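Side-chain contacts in ribosome inactivating type 1 protein (Iris hollandica, PDB 3MVG), which belongs to the type 1 ribosome-inactivating proteins, the single-chain members of the ribosome-inactivating protein family, and shares their common fold: residues I126-T131 / Y185-P190; T206-Q209 / R215-Q218. All coordinates share one frame; numbering follows the deposited sequence. Where two conformers were deposited one is given.

Contact 1: I126-T131 / Y185-P190; sequences INPLAT and YDNFRP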
loop_
_atom_site.group_PDB
_atom_site.type_symbol
_atom_site.label_atom_id
_atom_site.label_comp_id
_atom_site.label_asym_id
_atom_site.label_seq_id
_atom_site.Cartn_x
_atom_site.Cartn_y
_atom_site.Cartn_z
ATOM N N ILE A 126 6.209 -4.664 -13.650
ATOM C CA ILE A 126 6.947 -5.920 -13.728
ATOM C C ILE A 126 7.590 -6.142 -15.099
ATOM O O ILE A 126 8.713 -6.628 -15.171
ATOM C CB ILE A 126 6.084 -7.111 -13.217
ATOM C CG1 ILE A 126 5.643 -6.873 -11.762
ATOM C CG2 ILE A 126 6.798 -8.463 -13.393
ATOM C CD1 ILE A 126 6.770 -6.600 -10.767
ATOM N N ASN A 127 6.918 -5.763 -16.181
ATOM C CA ASN A 127 7.567 -5.874 -17.485
ATOM C C ASN A 127 8.788 -4.951 -17.628
ATOM O O ASN A 127 9.836 -5.411 -18.060
ATOM C CB ASN A 127 6.576 -5.728 -18.641
ATOM C CG ASN A 127 5.799 -7.003 -18.905
ATOM O OD1 ASN A 127 6.387 -8.067 -19.110
ATOM N ND2 ASN A 127 4.475 -6.901 -18.908
ATOM N N PRO A 128 8.678 -3.664 -17.224
ATOM C CA PRO A 128 9.894 -2.827 -17.206
ATOM C C PRO A 128 10.996 -3.387 -16.323
ATOM O O PRO A 128 12.166 -3.300 -16.680
ATOM C CB PRO A 128 9.381 -1.479 -16.691
ATOM C CG PRO A 128 7.980 -1.428 -17.209
ATOM C CD PRO A 128 7.457 -2.842 -17.095
ATOM N N LEU A 129 10.623 -3.974 -15.189
ATOM C CA LEU A 129 11.590 -4.590 -14.283
ATOM C C LEU A 129 12.344 -5.727 -14.993
ATOM O O LEU A 129 13.575 -5.783 -14.970
ATOM C CB LEU A 129 10.880 -5.092 -13.020
ATOM C CG LEU A 129 11.687 -5.198 -11.725
ATOM C CD1 LEU A 129 10.771 -5.428 -10.532
ATOM C CD2 LEU A 129 12.726 -6.298 -11.810
ATOM N N ALA A 130 11.594 -6.618 -15.641
ATOM C CA ALA A 130 12.187 -7.721 -16.409
ATOM C C ALA A 130 13.084 -7.209 -17.532
ATOM O O ALA A 130 14.198 -7.697 -17.709
ATOM C CB ALA A 130 11.101 -8.627 -16.966
ATOM N N THR A 131 12.619 -6.202 -18.258
ATOM C CA THR A 131 13.397 -5.640 -19.355
ATOM C C THR A 131 14.703 -5.016 -18.858
ATOM O O THR A 131 15.754 -5.171 -19.486
ATOM C CB THR A 131 12.554 -4.634 -20.133
ATOM O OG1 THR A 131 11.474 -5.343 -20.748
ATOM C CG2 THR A 131 13.380 -3.927 -21.208
ATOM N N TYR A 185 0.208 -7.543 -15.823
ATOM C CA TYR A 185 1.113 -6.569 -15.214
ATOM C C TYR A 185 1.008 -5.221 -15.895
ATOM O O TYR A 185 1.492 -5.043 -17.016
ATOM C CB TYR A 185 2.555 -7.071 -15.308
ATOM C CG TYR A 185 2.758 -8.398 -14.634
ATOM C CD1 TYR A 185 2.878 -9.572 -15.382
ATOM C CD2 TYR A 185 2.795 -8.494 -13.243
ATOM C CE1 TYR A 185 3.043 -10.798 -14.766
ATOM C CE2 TYR A 185 2.963 -9.708 -12.615
ATOM C CZ TYR A 185 3.081 -10.862 -13.382
ATOM O OH TYR A 185 3.246 -12.077 -12.771
ATOM N N ASP A 186 0.382 -4.267 -15.226
ATOM C CA ASP A 186 0.192 -2.940 -15.794
ATOM C C ASP A 186 1.338 -2.012 -15.412
ATOM O O ASP A 186 2.060 -2.267 -14.449
ATOM C CB ASP A 186 -1.131 -2.343 -15.313
ATOM C CG ASP A 186 -2.341 -3.123 -15.789
ATOM O OD1 ASP A 186 -2.258 -3.847 -16.806
ATOM O OD2 ASP A 186 -3.402 -3.003 -15.134
ATOM N N ASN A 187 1.480 -0.931 -16.166
ATOM C CA ASN A 187 2.531 0.047 -15.957
ATOM C C ASN A 187 1.991 1.370 -15.472
ATOM O O ASN A 187 0.831 1.705 -15.726
ATOM C CB ASN A 187 3.285 0.273 -17.262
ATOM C CG ASN A 187 4.125 -0.914 -17.654
ATOM O OD1 ASN A 187 4.602 -1.657 -16.802
ATOM N ND2 ASN A 187 4.319 -1.093 -18.950
ATOM N N PHE A 188 2.834 2.111 -14.766
ATOM C CA PHE A 188 2.569 3.512 -14.463
ATOM C C PHE A 188 3.883 4.261 -14.641
ATOM O O PHE A 188 4.952 3.649 -14.708
ATOM C CB PHE A 188 1.998 3.681 -13.042
ATOM C CG PHE A 188 3.006 3.460 -11.942
ATOM C CD1 PHE A 188 3.264 2.179 -11.475
ATOM C CD2 PHE A 188 3.687 4.533 -11.366
ATOM C CE1 PHE A 188 4.200 1.964 -10.463
ATOM C CE2 PHE A 188 4.618 4.327 -10.357
ATOM C CZ PHE A 188 4.878 3.043 -9.907
ATOM N N ARG A 189 3.799 5.583 -14.732
ATOM C CA ARG A 189 4.984 6.426 -14.708
ATOM C C ARG A 189 4.925 7.272 -13.448
ATOM O O ARG A 189 3.846 7.763 -13.093
ATOM C CB ARG A 189 5.059 7.297 -15.955
ATOM C CG ARG A 189 5.344 6.479 -17.191
ATOM C CD ARG A 189 5.247 7.295 -18.453
ATOM N NE ARG A 189 5.721 6.521 -19.595
ATOM C CZ ARG A 189 6.008 7.034 -20.788
ATOM N NH1 ARG A 189 5.880 8.338 -21.006
ATOM N NH2 ARG A 189 6.439 6.240 -21.756
ATOM N N PRO A 190 6.067 7.431 -12.752
ATOM C CA PRO A 190 6.033 8.126 -11.469
ATOM C C PRO A 190 5.610 9.571 -11.642
ATOM O O PRO A 190 6.096 10.262 -12.541
ATOM C CB PRO A 190 7.475 8.023 -10.968
ATOM C CG PRO A 190 8.291 7.863 -12.194
ATOM C CD PRO A 190 7.439 7.043 -13.125
HETATM O O HOH W 1 3.381 -4.542 -13.271
HETATM O O HOH W 2 4.424 -4.306 -16.459
HETATM O O HOH W 3 4.035 -3.890 -20.377
HETATM O O HOH W 4 1.982 -5.254 -19.516
#
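With chi1 at -59°, Ile126 holds its CG2 methyl anti to its own backbone N and leaves CG1 beside that nitrogen, while the same value in Tyr185 turns the phenol away from its carbonyl carbon and toward the start of the helix. The two side chains meet at a slant. CG2 of Ile126 rides over one face of the Tyr185 ring, 4.1 Å from its centroid and offset toward the rim, a CH-pi contact, and CB of Ile126 comes within 3.6 Å of CD2 of Tyr185. A beta-branched residue suits this place because CB, CG1 and CG2 can all lie against one aromatic side; the phenol in turn offers a broad apolar face and sends its OH to the backbone O of Thr11. Ile176 of strand 176-177 touches both side chains.

Helix 126-138 of the ribosome-inactivating fold begins here, against the chain that leaves short strand 184-185 on its way to helix 192-199. Backbone N-H groups in the first turn of a helix have no carbonyl within the helix to bind, and here water takes two of them. One water accepts from Ile126 N and donates to Asp186 O, lying 2.9 Å from each. Another accepts from Asn127 N, gives a 2.7 Å bond to OD1 of Asn187, and adds a weak one to Tyr185 O.

Proline fits at the next position, Pro128, since it needs no N-H partner in a first turn. Its ring and the Asn187 side chain approach from opposite directions, CD of Pro128 lying 3.1 Å from OD1 of Asn187. Beside it, the Asn127 amide stands nearly upright to the Tyr185 ring plane, at 86°, and a further water accepts weakly from its ND2 and donates to Tyr185 O at 2.6 Å.

Contact 2: T206-Q209 / R215-Q218; sequences TEVQ and RFLQ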
loop_
_atom_site.group_PDB
_atom_site.type_symbol
_atom_site.label_atom_id
_atom_site.label_comp_id
_atom_site.label_asym_id
_atom_site.label_seq_id
_atom_site.Cartn_x
_atom_site.Cartn_y
_atom_site.Cartn_z
ATOM N N THR A 206 15.562 12.486 8.678
ATOM C CA THR A 206 16.121 13.354 9.713
ATOM C C THR A 206 15.032 13.922 10.624
ATOM O O THR A 206 15.169 13.880 11.858
ATOM C CB THR A 206 16.974 14.450 9.076
ATOM O OG1 THR A 206 18.113 13.831 8.477
ATOM C CG2 THR A 206 17.439 15.476 10.120
ATOM N N GLU A 207 13.936 14.395 10.039
ATOM C CA GLU A 207 12.849 14.946 10.846
ATOM C C GLU A 207 12.257 13.899 11.786
ATOM O O GLU A 207 11.934 14.200 12.936
ATOM C CB GLU A 207 11.760 15.582 9.979
ATOM C CG GLU A 207 12.190 16.867 9.244
ATOM C CD GLU A 207 12.736 17.946 10.167
ATOM O OE1 GLU A 207 12.144 18.178 11.243
ATOM O OE2 GLU A 207 13.753 18.568 9.805
ATOM N N VAL A 208 12.142 12.656 11.326
ATOM C CA VAL A 208 11.669 11.593 12.210
ATOM C C VAL A 208 12.609 11.417 13.412
ATOM O O VAL A 208 12.147 11.273 14.551
ATOM C CB VAL A 208 11.436 10.266 11.450
ATOM C CG1 VAL A 208 11.225 9.096 12.419
ATOM C CG2 VAL A 208 10.258 10.404 10.518
ATOM N N GLN A 209 13.912 11.444 13.153
ATOM C CA GLN A 209 14.905 11.241 14.213
ATOM C C GLN A 209 15.004 12.406 15.202
ATOM O O GLN A 209 15.350 12.192 16.365
ATOM C CB GLN A 209 16.276 10.886 13.633
ATOM C CG GLN A 209 16.316 9.467 13.084
ATOM C CD GLN A 209 17.460 9.243 12.136
ATOM O OE1 GLN A 209 18.576 8.938 12.547
ATOM N NE2 GLN A 209 17.188 9.392 10.846
ATOM N N ARG A 215 6.394 15.321 16.961
ATOM C CA ARG A 215 6.200 16.495 16.104
ATOM C C ARG A 215 7.504 16.925 15.450
ATOM O O ARG A 215 8.538 17.033 16.111
ATOM C CB ARG A 215 5.607 17.673 16.894
ATOM C CG ARG A 215 4.221 17.420 17.514
ATOM C CD ARG A 215 3.110 17.333 16.469
ATOM N NE ARG A 215 2.967 18.568 15.695
ATOM C CZ ARG A 215 2.187 18.706 14.625
ATOM N NH1 ARG A 215 1.462 17.685 14.178
ATOM N NH2 ARG A 215 2.133 19.873 13.997
ATOM N N PHE A 216 7.457 17.173 14.144
ATOM C CA PHE A 216 8.641 17.611 13.406
ATOM C C PHE A 216 9.079 19.006 13.840
ATOM O O PHE A 216 8.249 19.908 13.989
ATOM C CB PHE A 216 8.337 17.678 11.907
ATOM C CG PHE A 216 8.340 16.345 11.193
ATOM C CD1 PHE A 216 8.469 15.134 11.875
ATOM C CD2 PHE A 216 8.174 16.317 9.809
ATOM C CE1 PHE A 216 8.462 13.919 11.174
ATOM C CE2 PHE A 216 8.165 15.117 9.107
ATOM C CZ PHE A 216 8.308 13.922 9.785
ATOM N N LEU A 217 10.382 19.191 14.004
ATOM C CA LEU A 217 10.939 20.527 14.216
ATOM C C LEU A 217 10.740 21.403 12.978
ATOM O O LEU A 217 10.479 22.605 13.091
ATOM C CB LEU A 217 12.423 20.449 14.576
ATOM C CG LEU A 217 12.864 19.591 15.768
ATOM C CD1 LEU A 217 14.379 19.667 15.916
ATOM C CD2 LEU A 217 12.169 19.988 17.071
ATOM N N GLN A 218 10.866 20.794 11.801
ATOM C CA GLN A 218 10.689 21.487 10.531
ATOM C C GLN A 218 9.730 20.697 9.643
ATOM O O GLN A 218 10.128 19.704 9.019
ATOM C CB GLN A 218 12.036 21.688 9.825
ATOM C CG GLN A 218 13.001 22.629 10.540
ATOM C CD GLN A 218 12.471 24.051 10.680
ATOM O OE1 GLN A 218 11.778 24.567 9.796
ATOM N NE2 GLN A 218 12.809 24.694 11.794
HETATM O O HOH W 5 11.982 16.914 13.610
#
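Glu207 lays its CB squarely over the Phe216 ring, 3.5 Å from the centroid and only 5° off the ring normal. This CH-pi contact uses the apolar root of an acidic side chain, so the aromatic face meets carbon while the charge is carried past it. A bend at chi2 (-55°) swings the carboxylate toward the corner of the chain at Leu217 and Gln218. There OE1 of Glu207 accepts the Gln218 backbone N-H at 3.0 Å, met from above the carboxylate plane.

The contact ties helix 201-210 to the start of strand 215-223, which pairs with strand 229-234 in a two-stranded antiparallel sheet, a beta hairpin. Phenylalanine suits this inward place: CG2 of Val208 also reaches CE1 of Phe216, at 4.0 Å, and Leu204, Ile232, Val235 and Ala238 pack around the ring. A water joins the polar side, donating to Glu207 O and to OE1, the latter at 2.7 Å, and accepting from Leu217 N at 2.8 Å. OE1 of Glu207 is thus gripped by two donors, which probably stabilises its negative charge, and OE2 of Glu207 lies 3.6 Å from CB of Gln218.

Overall arrangement
Contact 1 is a surface contact and contact 2 a buried one, although contact 2 lies farther from the centre of the chain; the two sit on opposite sides of it, with centres about 34 Å apart. They share no element and follow one another along the chain. Contact 1 brings together segments 54 residues apart, and its polar links all run through water. Contact 2 joins a helix to the strand that soon follows it, and a carboxylate binds a backbone N-H directly, with water as an addition. In both, aliphatic carbon lies over an aromatic face, toward the rim in contact 1 and at the centre in contact 2; the second subunit touches only contact 1, through 185-190.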